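Local coordinates for protein glutathione s-transferase (Haemonchus contortus, PDB 2WS2) that probably catalyses the conjugation of glutathione to electrophilic substrates, as a nematode Nu-class member of the glutathione S-transferase superfamily, at residues Glu101-Tyr105 / Leu120-Phe125. Residues are numbered along the deposited sequence; the frame is centred on the assembly and turned at random.
Sequences EVRPY and LEKDVF
The phenol of Tyr105 lies across the first turns of helix 118-143 and ends in a very short hydrogen bond, its OH donating to Glu121 OE2 at 2.5 Å. The carboxylate plane is turned 74° against that of the phenol. With CG anti to the backbone N (chi1 168°), Tyr105 reaches out from its short helical turn over the opposing backbone. One face of the ring takes a CH-pi contact from Phe125 CB, 3.9 Å from the ring centroid. The two rings meet obliquely, planes 31° apart, with Tyr105 CE2 over one face of the Phe125 ring. Leu120 CB packs at 3.7 Å from Tyr105 CD1. Val102 CG2 meets Phe125 CD1 at 3.6 Å, adding an aliphatic contact to the aromatic pair, while Val124 CG1 presses against the backbone oxygen Glu101 O at 3.2 Å. Leu120 CD1 reaches toward Pro104 O.

Within the helix, Leu120 O accepts from both Val124 N and Phe125 N, the latter at 2.9 Å, as the backbone widens into a pi-type turn at 121-125. Beyond the two segments, Tyr169 OH hydrogen-bonds to Glu121 OE1, so each carboxylate oxygen is bonded to a tyrosine hydroxyl, which should limit rotation of the acid. The Tyr169 ring also meets Phe125, while Leu117 packs on Tyr105 and Leu172 on Phe125, extending the aromatic and aliphatic packing. The contact brings the turn following helix 82-100 against the beginning of helix 118-143, closing the connection between two long helices in the all-helical C-terminal domain of the glutathione S-transferase fold.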
# COMPACT_ATOMS: atom_id res chain seq x y z
N GLU A 101 5.26 -11.31 1.06
CA GLU A 101 6.18 -12.24 1.73
C GLU A 101 5.76 -13.70 1.42
O GLU A 101 6.35 -14.66 1.90
CB GLU A 101 6.12 -11.99 3.25
CG GLU A 101 7.40 -12.32 4.04
CD GLU A 101 7.10 -13.03 5.36
OE1 GLU A 101 8.04 -13.55 5.98
OE2 GLU A 101 5.91 -13.12 5.75
N VAL A 102 4.73 -13.88 0.61
CA VAL A 102 4.19 -15.23 0.39
C VAL A 102 4.07 -15.67 -1.08
O VAL A 102 3.78 -16.83 -1.37
CB VAL A 102 2.88 -15.41 1.21
CG1 VAL A 102 1.72 -15.84 0.35
CG2 VAL A 102 3.12 -16.32 2.44
N ARG A 103 4.32 -14.73 -1.99
CA ARG A 103 4.33 -14.97 -3.45
C ARG A 103 5.32 -16.09 -3.85
O ARG A 103 4.89 -17.10 -4.38
CB ARG A 103 4.70 -13.69 -4.23
CG ARG A 103 3.57 -12.76 -4.64
CD ARG A 103 3.69 -11.43 -3.88
NE ARG A 103 3.04 -10.29 -4.52
CZ ARG A 103 1.74 -10.03 -4.47
NH1 ARG A 103 0.90 -10.85 -3.84
NH2 ARG A 103 1.25 -8.95 -5.10
N PRO A 104 6.64 -15.89 -3.64
CA PRO A 104 7.61 -16.92 -4.01
C PRO A 104 7.22 -18.35 -3.70
O PRO A 104 7.62 -19.26 -4.44
CB PRO A 104 8.84 -16.51 -3.22
CG PRO A 104 8.81 -15.03 -3.34
CD PRO A 104 7.33 -14.62 -3.38
N TYR A 105 6.44 -18.57 -2.65
CA TYR A 105 5.92 -19.91 -2.36
C TYR A 105 4.56 -20.16 -3.05
O TYR A 105 4.12 -21.29 -3.19
CB TYR A 105 5.87 -20.15 -0.84
CG TYR A 105 5.08 -21.37 -0.44
CD1 TYR A 105 5.67 -22.64 -0.49
CD2 TYR A 105 3.75 -21.28 -0.08
CE1 TYR A 105 4.96 -23.77 -0.16
CE2 TYR A 105 3.02 -22.41 0.25
CZ TYR A 105 3.64 -23.65 0.22
OH TYR A 105 2.93 -24.77 0.55
N LEU A 120 10.01 -24.19 1.57
CA LEU A 120 9.53 -22.83 1.34
C LEU A 120 8.21 -22.68 2.08
O LEU A 120 7.92 -21.63 2.67
CB LEU A 120 9.32 -22.56 -0.14
CG LEU A 120 10.50 -22.05 -0.97
CD1 LEU A 120 9.92 -21.25 -2.07
CD2 LEU A 120 11.48 -21.21 -0.14
N GLU A 121 7.42 -23.74 2.03
CA GLU A 121 6.32 -23.88 2.95
C GLU A 121 6.82 -23.52 4.33
O GLU A 121 6.29 -22.60 4.93
CB GLU A 121 5.80 -25.32 2.95
CG GLU A 121 4.45 -25.50 3.64
CD GLU A 121 3.64 -26.62 3.03
OE1 GLU A 121 2.91 -27.30 3.79
OE2 GLU A 121 3.69 -26.80 1.78
N LYS A 122 7.85 -24.22 4.81
CA LYS A 122 8.31 -24.09 6.20
C LYS A 122 9.32 -22.97 6.56
O LYS A 122 9.43 -22.65 7.74
CB LYS A 122 8.79 -25.45 6.76
CG LYS A 122 10.00 -26.07 6.08
CD LYS A 122 10.27 -27.51 6.56
CE LYS A 122 9.67 -28.57 5.63
NZ LYS A 122 10.59 -29.75 5.49
N ASP A 123 10.04 -22.40 5.59
CA ASP A 123 10.98 -21.27 5.90
C ASP A 123 10.50 -19.91 5.34
O ASP A 123 11.13 -18.86 5.58
CB ASP A 123 12.44 -21.57 5.49
CG ASP A 123 13.14 -22.61 6.43
OD1 ASP A 123 13.61 -22.26 7.54
OD2 ASP A 123 13.26 -23.77 6.03
N VAL A 124 9.38 -19.92 4.63
CA VAL A 124 8.74 -18.69 4.17
C VAL A 124 7.26 -18.61 4.60
O VAL A 124 6.89 -17.75 5.41
CB VAL A 124 8.87 -18.53 2.63
CG1 VAL A 124 7.90 -17.47 2.10
CG2 VAL A 124 10.33 -18.22 2.21
N PHE A 125 6.45 -19.54 4.08
CA PHE A 125 4.99 -19.47 4.16
C PHE A 125 4.40 -19.65 5.55
O PHE A 125 3.49 -18.92 5.94
CB PHE A 125 4.34 -20.50 3.22
CG PHE A 125 2.85 -20.63 3.38
CD1 PHE A 125 1.98 -19.70 2.79
CD2 PHE A 125 2.30 -21.68 4.13
CE1 PHE A 125 0.59 -19.82 2.95
CE2 PHE A 125 0.91 -21.80 4.31
CZ PHE A 125 0.06 -20.88 3.71